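Long-range contacts in FOKI restriction endonuclease (Planomicrobium okeanokoites, PDB 2FOK), which recognises a specific DNA sequence and, as a metal-dependent type IIS restriction endonuclease, hydrolyses both strands at a distance from it: residues H174-D179 against L195-L200; Y226-G231 against I261-K266; L323-I328 against E339-I344. All blocks are in the same frame, centred on the assembly; numbering follows the deposited sequence.

Contact 1 (H174-D179 against L195-L200); sequences HLTKFD and LPEGIL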
ATOM      1  N   HIS A 174      17.117 -10.803  -6.633  1.00 28.56           N
ATOM      2  CA  HIS A 174      16.408 -10.303  -7.812  1.00 26.38           C
ATOM      3  C   HIS A 174      14.933 -10.340  -7.426  1.00 27.26           C
ATOM      4  O   HIS A 174      14.322 -11.409  -7.393  1.00 25.31           O
ATOM      5  CB  HIS A 174      16.641 -11.219  -9.002  1.00 20.39           C
ATOM      6  CG  HIS A 174      16.075 -10.699 -10.285  1.00 27.26           C
ATOM      7  ND1 HIS A 174      15.685  -9.388 -10.446  1.00 26.57           N
ATOM      8  CD2 HIS A 174      15.854 -11.307 -11.476  1.00 21.96           C
ATOM      9  CE1 HIS A 174      15.248  -9.210 -11.682  1.00 25.74           C
ATOM     10  NE2 HIS A 174      15.339 -10.358 -12.326  1.00 25.24           N
ATOM     11  N   LEU A 175      14.348  -9.184  -7.137  1.00 26.87           N
ATOM     12  CA  LEU A 175      12.956  -9.181  -6.707  1.00 25.11           C
ATOM     13  C   LEU A 175      11.965  -8.337  -7.508  1.00 30.49           C
ATOM     14  O   LEU A 175      12.332  -7.339  -8.147  1.00 31.39           O
ATOM     15  CB  LEU A 175      12.893  -8.779  -5.230  1.00 21.96           C
ATOM     16  CG  LEU A 175      14.002  -9.321  -4.324  1.00 16.82           C
ATOM     17  CD1 LEU A 175      13.908  -8.664  -2.951  1.00 23.91           C
ATOM     18  CD2 LEU A 175      13.865 -10.839  -4.188  1.00 14.46           C
ATOM     19  N   THR A 176      10.700  -8.765  -7.459  1.00 28.18           N
ATOM     20  CA  THR A 176       9.602  -8.085  -8.130  1.00 24.78           C
ATOM     21  C   THR A 176       9.077  -7.035  -7.161  1.00 27.18           C
ATOM     22  O   THR A 176       9.413  -7.058  -5.970  1.00 30.00           O
ATOM     23  CB  THR A 176       8.432  -9.047  -8.468  1.00 21.93           C
ATOM     24  OG1 THR A 176       7.981  -9.702  -7.273  1.00 17.83           O
ATOM     25  CG2 THR A 176       8.869 -10.090  -9.472  1.00 26.96           C
ATOM     26  N   LYS A 177       8.253  -6.131  -7.681  1.00 23.09           N
ATOM     27  CA  LYS A 177       7.654  -5.056  -6.902  1.00 19.05           C
ATOM     28  C   LYS A 177       6.829  -5.616  -5.743  1.00 22.06           C
ATOM     29  O   LYS A 177       6.649  -4.952  -4.714  1.00 19.50           O
ATOM     30  CB  LYS A 177       6.753  -4.229  -7.806  1.00 21.43           C
ATOM     31  CG  LYS A 177       5.689  -5.063  -8.520  1.00 17.39           C
ATOM     32  CD  LYS A 177       4.677  -4.183  -9.236  1.00 24.22           C
ATOM     33  CE  LYS A 177       4.476  -4.634 -10.685  1.00 23.21           C
ATOM     34  NZ  LYS A 177       3.221  -4.097 -11.272  1.00 26.81           N
ATOM     35  N   PHE A 178       6.327  -6.839  -5.923  1.00 22.18           N
ATOM     36  CA  PHE A 178       5.511  -7.512  -4.906  1.00 21.35           C
ATOM     37  C   PHE A 178       6.351  -8.032  -3.754  1.00 18.83           C
ATOM     38  O   PHE A 178       5.931  -7.956  -2.592  1.00 16.77           O
ATOM     39  CB  PHE A 178       4.743  -8.696  -5.506  1.00 16.85           C
ATOM     40  CG  PHE A 178       4.028  -8.371  -6.774  1.00 21.70           C
ATOM     41  CD1 PHE A 178       2.758  -7.803  -6.745  1.00 16.66           C
ATOM     42  CD2 PHE A 178       4.623  -8.633  -8.006  1.00 18.07           C
ATOM     43  CE1 PHE A 178       2.093  -7.502  -7.924  1.00 21.42           C
ATOM     44  CE2 PHE A 178       3.961  -8.334  -9.189  1.00 21.17           C
ATOM     45  CZ  PHE A 178       2.694  -7.768  -9.147  1.00 19.05           C
ATOM     46  N   ASP A 179       7.519  -8.583  -4.082  1.00 18.55           N
ATOM     47  CA  ASP A 179       8.441  -9.125  -3.075  1.00 17.98           C
ATOM     48  C   ASP A 179       9.071  -8.004  -2.287  1.00 16.29           C
ATOM     49  O   ASP A 179       9.573  -8.203  -1.185  1.00 19.47           O
ATOM     50  CB  ASP A 179       9.558  -9.914  -3.735  1.00 20.79           C
ATOM     51  CG  ASP A 179       9.274 -11.384  -3.778  1.00 25.84           C
ATOM     52  OD1 ASP A 179       8.286 -11.797  -3.134  1.00 24.42           O
ATOM     53  OD2 ASP A 179      10.035 -12.112  -4.460  1.00 25.91           O
ATOM     54  N   LEU A 195       0.149  -7.522  -3.047  1.00 20.47           N
ATOM     55  CA  LEU A 195      -0.471  -8.746  -3.533  1.00 22.85           C
ATOM     56  C   LEU A 195       0.507  -9.910  -3.502  1.00 24.09           C
ATOM     57  O   LEU A 195       1.612  -9.813  -4.041  1.00 27.00           O
ATOM     58  CB  LEU A 195      -0.952  -8.585  -4.978  1.00 18.33           C
ATOM     59  CG  LEU A 195      -1.715  -7.341  -5.419  1.00 19.30           C
ATOM     60  CD1 LEU A 195      -1.939  -7.411  -6.929  1.00 16.96           C
ATOM     61  CD2 LEU A 195      -3.033  -7.259  -4.688  1.00 18.78           C
ATOM     62  N   PRO A 196       0.126 -11.020  -2.851  1.00 24.77           N
ATOM     63  CA  PRO A 196       1.016 -12.185  -2.798  1.00 23.02           C
ATOM     64  C   PRO A 196       1.452 -12.535  -4.227  1.00 23.72           C
ATOM     65  O   PRO A 196       0.628 -12.833  -5.076  1.00 23.12           O
ATOM     66  CB  PRO A 196       0.143 -13.272  -2.179  1.00 23.95           C
ATOM     67  CG  PRO A 196      -0.871 -12.517  -1.366  1.00 23.24           C
ATOM     68  CD  PRO A 196      -1.125 -11.234  -2.099  1.00 23.96           C
ATOM     69  N   GLU A 197       2.749 -12.471  -4.484  1.00 27.02           N
ATOM     70  CA  GLU A 197       3.296 -12.752  -5.809  1.00 26.17           C
ATOM     71  C   GLU A 197       2.814 -14.097  -6.337  1.00 27.10           C
ATOM     72  O   GLU A 197       2.226 -14.177  -7.416  1.00 29.26           O
ATOM     73  CB  GLU A 197       4.824 -12.733  -5.742  1.00 24.15           C
ATOM     74  CG  GLU A 197       5.495 -13.021  -7.058  1.00 26.90           C
ATOM     75  CD  GLU A 197       6.982 -13.184  -6.907  1.00 30.71           C
ATOM     76  OE1 GLU A 197       7.417 -14.266  -6.446  1.00 29.84           O
ATOM     77  OE2 GLU A 197       7.714 -12.226  -7.243  1.00 31.70           O
ATOM     78  N   GLY A 198       3.075 -15.158  -5.580  1.00 26.45           N
ATOM     79  CA  GLY A 198       2.642 -16.477  -5.996  1.00 26.65           C
ATOM     80  C   GLY A 198       1.195 -16.473  -6.454  1.00 26.34           C
ATOM     81  O   GLY A 198       0.870 -17.058  -7.480  1.00 26.25           O
ATOM     82  N   ILE A 199       0.326 -15.804  -5.700  1.00 27.90           N
ATOM     83  CA  ILE A 199      -1.090 -15.739  -6.040  1.00 26.10           C
ATOM     84  C   ILE A 199      -1.341 -14.906  -7.301  1.00 25.88           C
ATOM     85  O   ILE A 199      -2.248 -15.205  -8.078  1.00 29.33           O
ATOM     86  CB  ILE A 199      -1.930 -15.164  -4.860  1.00 26.69           C
ATOM     87  CG1 ILE A 199      -2.012 -16.201  -3.732  1.00 21.43           C
ATOM     88  CG2 ILE A 199      -3.344 -14.815  -5.332  1.00 23.83           C
ATOM     89  CD1 ILE A 199      -2.732 -15.721  -2.502  1.00 17.61           C
ATOM     90  N   LEU A 200      -0.538 -13.875  -7.521  1.00 23.75           N
ATOM     91  CA  LEU A 200      -0.726 -13.058  -8.708  1.00 24.74           C
ATOM     92  C   LEU A 200      -0.229 -13.753  -9.985  1.00 20.68           C
ATOM     93  O   LEU A 200      -0.802 -13.575 -11.060  1.00 23.04           O
ATOM     94  CB  LEU A 200      -0.031 -11.696  -8.551  1.00 27.00           C
ATOM     95  CG  LEU A 200      -0.139 -10.861  -9.842  1.00 32.82           C
ATOM     96  CD1 LEU A 200      -1.069  -9.673  -9.631  1.00 27.19           C
ATOM     97  CD2 LEU A 200       1.246 -10.417 -10.289  1.00 29.72           C
TER
HETATM   98  O   HOH W   1       5.319 -11.794  -2.810  1.00 29.73           O
HETATM   99  O   HOH W   2      10.086 -15.277  -5.813  1.00 38.68           O
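Phe178 and Glu197 carry most of this contact, and they divide it into an apolar half and a polar half. The CB atoms of the two residues lie 4.0 Å apart, and their side chains then go to different partners. Phe178 has CG anti to its carbonyl carbon (chi1 -48°), which turns the ring toward Leu195 and Leu200. Its far end is packed tightly, with CZ 3.2 Å from Leu200 CD2 and the two side chains crossing at about a right angle. CE1 lies 4.2 Å from Leu195 CD1, while the Leu195 carbonyl oxygen approaches the ring obliquely.

Glu197 instead is extended beyond CG, which stands anti to the backbone N (chi1 180°), and reaches Thr176. The hydroxyl OG1 of Thr176 donates to Glu197 OE2 over 2.5 Å, meeting it on the anti side, 21° out of the carboxylate plane. The same hydroxyl also accepts a weak N-cap bond from Asp179 N, so one oxygen serves both the helix start and the interface. Asp179 OD2 comes within 3.6 Å of Glu197 OE2, a like-charge approach that may raise the proton affinity of one group. One water donates to Glu197 OE1 and, weakly, to Asp179 OD2, which may ease the approach. A second water links Asp179 OD1 to the backbone N of Glu197.

Strand 175-176 continues the sheet through Leu175, which pairs with Phe265 of strand 258-267, and Phe247 of strand 240-248 touches both Thr176 and Glu197. Leu195 and Pro196, just ahead of helix 197-205, and Ile199 within it touch helix 421-436, which lies in the cleavage domain.

Contact 2 (Y226-G231 against I261-K266); sequences YARMIG and ISHAFK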
ATOM      1  N   TYR A 226       4.478   1.832  -4.981  1.00 21.13           N
ATOM      2  CA  TYR A 226       5.608   2.584  -4.451  1.00 19.55           C
ATOM      3  C   TYR A 226       6.932   1.906  -4.796  1.00 21.16           C
ATOM      4  O   TYR A 226       7.872   2.576  -5.201  1.00 24.12           O
ATOM      5  CB  TYR A 226       5.475   2.717  -2.931  1.00 13.98           C
ATOM      6  CG  TYR A 226       4.218   3.440  -2.496  1.00 18.17           C
ATOM      7  CD1 TYR A 226       3.733   4.514  -3.226  1.00 15.43           C
ATOM      8  CD2 TYR A 226       3.515   3.053  -1.357  1.00 19.75           C
ATOM      9  CE1 TYR A 226       2.594   5.190  -2.848  1.00 16.28           C
ATOM     10  CE2 TYR A 226       2.359   3.729  -0.963  1.00 18.03           C
ATOM     11  CZ  TYR A 226       1.907   4.802  -1.720  1.00 20.76           C
ATOM     12  OH  TYR A 226       0.775   5.508  -1.358  1.00 17.80           O
ATOM     13  N   ALA A 227       7.002   0.583  -4.639  1.00 21.83           N
ATOM     14  CA  ALA A 227       8.224  -0.180  -4.940  1.00 23.00           C
ATOM     15  C   ALA A 227       8.638  -0.092  -6.404  1.00 22.82           C
ATOM     16  O   ALA A 227       9.827  -0.138  -6.722  1.00 22.59           O
ATOM     17  CB  ALA A 227       8.036  -1.638  -4.576  1.00 19.98           C
ATOM     18  N   ARG A 228       7.653   0.000  -7.291  1.00 23.72           N
ATOM     19  CA  ARG A 228       7.910   0.085  -8.722  1.00 23.80           C
ATOM     20  C   ARG A 228       8.404   1.486  -9.056  1.00 24.62           C
ATOM     21  O   ARG A 228       9.330   1.665  -9.848  1.00 21.96           O
ATOM     22  CB  ARG A 228       6.626  -0.231  -9.508  1.00 27.09           C
ATOM     23  CG  ARG A 228       6.563   0.398 -10.901  1.00 32.46           C
ATOM     24  CD  ARG A 228       5.271   0.071 -11.644  1.00 35.00           C
ATOM     25  NE  ARG A 228       4.081   0.629 -11.006  1.00 37.19           N
ATOM     26  CZ  ARG A 228       3.774   1.923 -10.993  1.00 41.49           C
ATOM     27  NH1 ARG A 228       4.569   2.802 -11.583  1.00 41.02           N
ATOM     28  NH2 ARG A 228       2.669   2.345 -10.390  1.00 40.57           N
ATOM     29  N   MET A 229       7.775   2.480  -8.438  1.00 27.84           N
ATOM     30  CA  MET A 229       8.141   3.873  -8.656  1.00 26.24           C
ATOM     31  C   MET A 229       9.514   4.163  -8.074  1.00 23.37           C
ATOM     32  O   MET A 229      10.422   4.594  -8.788  1.00 19.46           O
ATOM     33  CB  MET A 229       7.101   4.795  -8.014  1.00 33.93           C
ATOM     34  CG  MET A 229       5.734   4.721  -8.683  1.00 36.64           C
ATOM     35  SD  MET A 229       5.889   4.849 -10.476  1.00 34.87           S
ATOM     36  CE  MET A 229       6.257   6.618 -10.624  1.00 35.17           C
ATOM     37  N   ILE A 230       9.674   3.928  -6.775  1.00 19.36           N
ATOM     38  CA  ILE A 230      10.958   4.181  -6.152  1.00 18.84           C
ATOM     39  C   ILE A 230      12.049   3.383  -6.853  1.00 18.74           C
ATOM     40  O   ILE A 230      13.143   3.894  -7.088  1.00 18.55           O
ATOM     41  CB  ILE A 230      10.955   3.838  -4.657  1.00 20.80           C
ATOM     42  CG1 ILE A 230       9.803   4.569  -3.958  1.00 20.47           C
ATOM     43  CG2 ILE A 230      12.292   4.271  -4.024  1.00 18.58           C
ATOM     44  CD1 ILE A 230       9.549   4.115  -2.533  1.00 19.47           C
ATOM     45  N   GLY A 231      11.744   2.136  -7.196  1.00 19.47           N
ATOM     46  CA  GLY A 231      12.715   1.298  -7.881  1.00 18.54           C
ATOM     47  C   GLY A 231      13.094   1.855  -9.242  1.00 18.79           C
ATOM     48  O   GLY A 231      14.235   1.710  -9.684  1.00 19.11           O
ATOM     49  N   ILE A 261       7.887 -11.271 -14.925  1.00 37.82           N
ATOM     50  CA  ILE A 261       7.469  -9.999 -14.338  1.00 36.74           C
ATOM     51  C   ILE A 261       8.551  -8.985 -14.725  1.00 38.35           C
ATOM     52  O   ILE A 261       9.718  -9.147 -14.362  1.00 37.39           O
ATOM     53  CB  ILE A 261       7.380 -10.084 -12.796  1.00 36.21           C
ATOM     54  CG1 ILE A 261       6.181 -10.946 -12.379  1.00 32.90           C
ATOM     55  CG2 ILE A 261       7.261  -8.692 -12.205  1.00 36.66           C
ATOM     56  CD1 ILE A 261       4.877 -10.542 -13.017  1.00 30.76           C
ATOM     57  N   SER A 262       8.165  -7.947 -15.463  1.00 34.94           N
ATOM     58  CA  SER A 262       9.127  -6.942 -15.902  1.00 31.31           C
ATOM     59  C   SER A 262       9.529  -5.940 -14.822  1.00 31.85           C
ATOM     60  O   SER A 262      10.589  -5.319 -14.907  1.00 32.07           O
ATOM     61  CB  SER A 262       8.569  -6.201 -17.108  1.00 30.96           C
ATOM     62  OG  SER A 262       7.476  -6.908 -17.658  1.00 34.44           O
ATOM     63  N   HIS A 263       8.683  -5.780 -13.811  1.00 30.12           N
ATOM     64  CA  HIS A 263       8.968  -4.859 -12.725  1.00 27.91           C
ATOM     65  C   HIS A 263       9.743  -5.577 -11.639  1.00 28.31           C
ATOM     66  O   HIS A 263       9.241  -5.818 -10.539  1.00 30.41           O
ATOM     67  CB  HIS A 263       7.671  -4.276 -12.157  1.00 25.77           C
ATOM     68  CG  HIS A 263       6.953  -3.368 -13.109  1.00 27.28           C
ATOM     69  ND1 HIS A 263       5.581  -3.226 -13.115  1.00 26.98           N
ATOM     70  CD2 HIS A 263       7.416  -2.571 -14.101  1.00 28.34           C
ATOM     71  CE1 HIS A 263       5.229  -2.384 -14.069  1.00 27.76           C
ATOM     72  NE2 HIS A 263       6.323  -1.971 -14.683  1.00 25.55           N
ATOM     73  N   ALA A 264      10.975  -5.938 -11.971  1.00 30.21           N
ATOM     74  CA  ALA A 264      11.865  -6.619 -11.043  1.00 27.60           C
ATOM     75  C   ALA A 264      13.142  -5.803 -11.032  1.00 23.17           C
ATOM     76  O   ALA A 264      13.459  -5.150 -12.014  1.00 21.34           O
ATOM     77  CB  ALA A 264      12.142  -8.025 -11.514  1.00 28.52           C
ATOM     78  N   PHE A 265      13.869  -5.833  -9.921  1.00 28.11           N
ATOM     79  CA  PHE A 265      15.098  -5.051  -9.802  1.00 24.40           C
ATOM     80  C   PHE A 265      16.202  -5.827  -9.091  1.00 27.71           C
ATOM     81  O   PHE A 265      15.944  -6.845  -8.448  1.00 25.66           O
ATOM     82  CB  PHE A 265      14.812  -3.743  -9.039  1.00 24.14           C
ATOM     83  CG  PHE A 265      13.553  -3.033  -9.484  1.00 21.43           C
ATOM     84  CD1 PHE A 265      12.297  -3.512  -9.121  1.00 21.45           C
ATOM     85  CD2 PHE A 265      13.627  -1.914 -10.300  1.00 19.98           C
ATOM     86  CE1 PHE A 265      11.137  -2.893  -9.576  1.00 22.75           C
ATOM     87  CE2 PHE A 265      12.478  -1.284 -10.758  1.00 16.29           C
ATOM     88  CZ  PHE A 265      11.228  -1.774 -10.400  1.00 18.83           C
ATOM     89  N   LYS A 266      17.431  -5.326  -9.213  1.00 29.03           N
ATOM     90  CA  LYS A 266      18.609  -5.930  -8.589  1.00 30.10           C
ATOM     91  C   LYS A 266      19.673  -4.853  -8.356  1.00 26.48           C
ATOM     92  O   LYS A 266      20.015  -4.105  -9.267  1.00 28.04           O
ATOM     93  CB  LYS A 266      19.174  -7.021  -9.497  1.00 33.02           C
ATOM     94  CG  LYS A 266      20.216  -7.906  -8.838  1.00 35.64           C
ATOM     95  CD  LYS A 266      20.721  -8.950  -9.829  1.00 38.36           C
ATOM     96  CE  LYS A 266      21.160 -10.224  -9.127  1.00 38.80           C
ATOM     97  NZ  LYS A 266      20.337 -11.395  -9.547  1.00 40.58           N
TER
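Arg228 meets His263 through its aliphatic part. The methylene CD stands over one face of the imidazole, 3.7 Å from the ring centroid, a CH-pi contact displaced toward the rim. Extended as far as CD, the arginine turns at chi3 (65°), and the guanidinium plane ends tilted against that of the ring. The bend carries the charged end to other partners: NE forms a salt bridge with Glu220 OE1, and NH2 bonds to Gln12 O. His263 itself sits at the centre of an inverse gamma turn, where strand 258-267 is interrupted.

The arrangement is that of a helix lying across the hairpin of a winged-helix-like fold, consistent with the helix-turn-helix clan of this recognition subdomain; the axes of segments 226-231 and 264-266 approach to 9.6 Å, their directions 48° apart.

Further along the strand, Phe265 has CG anti to its carbonyl carbon (chi1 -45°), which lays one ring face against Gly231. Gly231 CA is 4.2 Å from the ring centroid of Phe265, and CE2 of that ring comes within 3.5 Å of Gly231 C, an approach open to the ring because glycine presents no side chain. CZ of Phe265 reaches to 4.0 Å from Arg228 O.

Contact 3 (L323-I328 against E339-I344); sequences LKIEQI and EVIETI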
ATOM      1  N   LEU A 323      16.219   0.755  24.679  1.00 34.28           N
ATOM      2  CA  LEU A 323      14.969   0.770  25.440  1.00 32.80           C
ATOM      3  C   LEU A 323      14.168  -0.531  25.353  1.00 33.14           C
ATOM      4  O   LEU A 323      14.295  -1.294  24.395  1.00 32.00           O
ATOM      5  CB  LEU A 323      14.091   1.926  24.929  1.00 28.94           C
ATOM      6  CG  LEU A 323      13.662   3.136  25.764  1.00 28.49           C
ATOM      7  CD1 LEU A 323      14.795   3.642  26.623  1.00 31.96           C
ATOM      8  CD2 LEU A 323      13.199   4.233  24.823  1.00 23.70           C
ATOM      9  N   LYS A 324      13.333  -0.770  26.364  1.00 34.81           N
ATOM     10  CA  LYS A 324      12.466  -1.944  26.387  1.00 35.14           C
ATOM     11  C   LYS A 324      11.063  -1.455  26.000  1.00 34.94           C
ATOM     12  O   LYS A 324      10.631  -0.388  26.439  1.00 32.26           O
ATOM     13  CB  LYS A 324      12.439  -2.566  27.783  1.00 37.78           C
ATOM     14  CG  LYS A 324      13.347  -3.788  27.943  1.00 40.88           C
ATOM     15  CD  LYS A 324      13.648  -4.100  29.420  1.00 46.79           C
ATOM     16  CE  LYS A 324      13.665  -2.830  30.291  1.00 49.79           C
ATOM     17  NZ  LYS A 324      13.614  -3.099  31.761  1.00 50.19           N
ATOM     18  N   ILE A 325      10.356  -2.229  25.177  1.00 35.27           N
ATOM     19  CA  ILE A 325       9.022  -1.840  24.731  1.00 33.84           C
ATOM     20  C   ILE A 325       8.168  -1.300  25.862  1.00 34.16           C
ATOM     21  O   ILE A 325       7.326  -0.432  25.646  1.00 34.64           O
ATOM     22  CB  ILE A 325       8.276  -3.017  24.064  1.00 35.45           C
ATOM     23  CG1 ILE A 325       7.153  -2.480  23.171  1.00 32.56           C
ATOM     24  CG2 ILE A 325       7.703  -3.949  25.121  1.00 35.16           C
ATOM     25  CD1 ILE A 325       7.547  -2.320  21.719  1.00 32.65           C
ATOM     26  N   GLU A 326       8.390  -1.808  27.071  1.00 35.44           N
ATOM     27  CA  GLU A 326       7.631  -1.366  28.237  1.00 34.86           C
ATOM     28  C   GLU A 326       8.007   0.060  28.646  1.00 34.63           C
ATOM     29  O   GLU A 326       7.182   0.808  29.181  1.00 34.12           O
ATOM     30  CB  GLU A 326       7.862  -2.329  29.404  1.00 40.90           C
ATOM     31  CG  GLU A 326       6.974  -3.567  29.362  1.00 42.89           C
ATOM     32  CD  GLU A 326       7.648  -4.742  28.684  1.00 44.89           C
ATOM     33  OE1 GLU A 326       8.868  -4.650  28.412  1.00 45.34           O
ATOM     34  OE2 GLU A 326       6.960  -5.753  28.425  1.00 43.95           O
ATOM     35  N   GLN A 327       9.257   0.438  28.397  1.00 30.87           N
ATOM     36  CA  GLN A 327       9.703   1.789  28.720  1.00 32.11           C
ATOM     37  C   GLN A 327       9.185   2.740  27.625  1.00 31.67           C
ATOM     38  O   GLN A 327       8.793   3.873  27.899  1.00 28.38           O
ATOM     39  CB  GLN A 327      11.231   1.827  28.798  1.00 35.40           C
ATOM     40  CG  GLN A 327      11.857   0.593  29.441  1.00 37.39           C
ATOM     41  CD  GLN A 327      13.379   0.670  29.503  1.00 45.07           C
ATOM     42  OE1 GLN A 327      14.084  -0.170  28.931  1.00 40.16           O
ATOM     43  NE2 GLN A 327      13.893   1.683  30.201  1.00 41.97           N
ATOM     44  N   ILE A 328       9.176   2.265  26.383  1.00 33.24           N
ATOM     45  CA  ILE A 328       8.676   3.068  25.273  1.00 31.11           C
ATOM     46  C   ILE A 328       7.192   3.293  25.503  1.00 30.37           C
ATOM     47  O   ILE A 328       6.686   4.396  25.308  1.00 33.62           O
ATOM     48  CB  ILE A 328       8.848   2.355  23.918  1.00 27.84           C
ATOM     49  CG1 ILE A 328      10.310   2.381  23.487  1.00 28.06           C
ATOM     50  CG2 ILE A 328       7.998   3.046  22.854  1.00 30.04           C
ATOM     51  CD1 ILE A 328      10.651   1.315  22.463  1.00 21.41           C
ATOM     52  N   GLU A 339      -1.230   3.110  24.877  1.00 36.11           N
ATOM     53  CA  GLU A 339      -1.114   2.053  23.884  1.00 33.51           C
ATOM     54  C   GLU A 339      -0.736   0.703  24.480  1.00 32.76           C
ATOM     55  O   GLU A 339      -0.194   0.624  25.579  1.00 33.88           O
ATOM     56  CB  GLU A 339      -0.084   2.455  22.824  1.00 35.08           C
ATOM     57  CG  GLU A 339      -0.653   2.612  21.427  1.00 39.72           C
ATOM     58  CD  GLU A 339      -2.008   3.284  21.429  1.00 40.74           C
ATOM     59  OE1 GLU A 339      -2.057   4.537  21.398  1.00 42.12           O
ATOM     60  OE2 GLU A 339      -3.023   2.557  21.463  1.00 41.84           O
ATOM     61  N   VAL A 340      -1.035  -0.359  23.737  1.00 35.17           N
ATOM     62  CA  VAL A 340      -0.727  -1.725  24.149  1.00 32.65           C
ATOM     63  C   VAL A 340       0.590  -2.113  23.480  1.00 33.22           C
ATOM     64  O   VAL A 340       0.848  -1.717  22.346  1.00 34.14           O
ATOM     65  CB  VAL A 340      -1.849  -2.687  23.705  1.00 35.73           C
ATOM     66  CG1 VAL A 340      -1.324  -4.103  23.614  1.00 35.45           C
ATOM     67  CG2 VAL A 340      -3.016  -2.601  24.678  1.00 28.53           C
ATOM     68  N   ILE A 341       1.416  -2.885  24.178  1.00 32.16           N
ATOM     69  CA  ILE A 341       2.727  -3.289  23.653  1.00 32.27           C
ATOM     70  C   ILE A 341       2.783  -3.746  22.187  1.00 30.09           C
ATOM     71  O   ILE A 341       3.738  -3.414  21.479  1.00 32.28           O
ATOM     72  CB  ILE A 341       3.378  -4.418  24.527  1.00 34.01           C
ATOM     73  CG1 ILE A 341       3.612  -3.925  25.962  1.00 36.08           C
ATOM     74  CG2 ILE A 341       4.695  -4.858  23.921  1.00 34.06           C
ATOM     75  CD1 ILE A 341       4.709  -2.884  26.104  1.00 35.57           C
ATOM     76  N   GLU A 342       1.792  -4.504  21.724  1.00 26.42           N
ATOM     77  CA  GLU A 342       1.832  -4.983  20.341  1.00 26.93           C
ATOM     78  C   GLU A 342       1.421  -3.964  19.277  1.00 22.58           C
ATOM     79  O   GLU A 342       1.669  -4.170  18.093  1.00 25.29           O
ATOM     80  CB  GLU A 342       1.010  -6.266  20.182  1.00 26.12           C
ATOM     81  CG  GLU A 342      -0.156  -6.375  21.123  1.00 33.41           C
ATOM     82  CD  GLU A 342       0.224  -7.013  22.431  1.00 27.82           C
ATOM     83  OE1 GLU A 342       0.663  -8.182  22.431  1.00 30.62           O
ATOM     84  OE2 GLU A 342       0.086  -6.339  23.463  1.00 31.29           O
ATOM     85  N   THR A 343       0.788  -2.875  19.690  1.00 24.73           N
ATOM     86  CA  THR A 343       0.421  -1.832  18.744  1.00 24.55           C
ATOM     87  C   THR A 343       1.715  -1.059  18.514  1.00 24.30           C
ATOM     88  O   THR A 343       2.040  -0.688  17.387  1.00 27.03           O
ATOM     89  CB  THR A 343      -0.636  -0.865  19.320  1.00 25.25           C
ATOM     90  OG1 THR A 343      -1.944  -1.446  19.206  1.00 23.53           O
ATOM     91  CG2 THR A 343      -0.620   0.448  18.551  1.00 27.57           C
ATOM     92  N   ILE A 344       2.451  -0.837  19.601  1.00 23.52           N
ATOM     93  CA  ILE A 344       3.727  -0.132  19.560  1.00 25.70           C
ATOM     94  C   ILE A 344       4.749  -0.938  18.759  1.00 24.77           C
ATOM     95  O   ILE A 344       5.564  -0.368  18.030  1.00 29.91           O
ATOM     96  CB  ILE A 344       4.275   0.136  20.995  1.00 23.59           C
ATOM     97  CG1 ILE A 344       3.267   0.973  21.783  1.00 23.10           C
ATOM     98  CG2 ILE A 344       5.616   0.859  20.927  1.00 22.59           C
ATOM     99  CD1 ILE A 344       3.562   1.075  23.259  1.00 23.67           C
TER
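The carbonyl oxygen of Val340 accepts two backbone bonds, from Thr343 N at 2.9 Å and from Ile344 N at 3.3 Å, as happens in the first turn of a helix. That turn presents Ile341 and Ile344 to Ile325 and Ile328 on the facing helix. At the other helix start, Lys324 N, at the N-cap, donates to Gln327 OE1 over 2.7 Å, though the donor lies 40° above the amide carbonyl plane.

Between the two starts the meeting is almost wholly aliphatic. Ile325 holds CG1 anti to its backbone N (chi1 -159°), which leaves CG2 between N and the carbonyl carbon and facing Ile341. CG2 of Ile325 lies 3.3 Å from Ile341 CD1, tighter than ordinary van der Waals contact. CD1 of Ile325 extends past Ile344, 3.8 Å from its CG2, and the same methyl of Ile344 rests 3.8 Å from Ile328 CG2. At the exposed margin, Glu326 touches Ile341 CD1 with its CA and its CG methylene.

In order after helix 303-319 come these two helices and then the hairpin 358-367, consistent with a winged-helix-like fold of the helix-turn-helix clan; Ile328 also meets Ile313 of helix 303-319. Glu339 and Thr343 reach toward helix 389-398. With isoleucines doing most of the bridging, cohesion probably comes mainly from shape fit and exclusion of water, while the polar bonds belong to the helix starts.

Overall arrangement
All three contacts are largely buried, yet their chemistry differs with their place. Contacts 1 and 2 reach the same antiparallel sheet through neighbouring strands: their centres are 10 Å apart, so the two form one continuous part of the second recognition subdomain. Contact 1, which borders the cleavage domain, mixes an aromatic core with carboxylates and waters; contact 2 relies on ring faces and an arginine whose charge is used elsewhere. Contact 3 stands apart in the D3 domain, its centre 32 Å from that of contact 1 and 34 Å from that of contact 2. It is almost purely aliphatic, with one glutamate at its exposed margin.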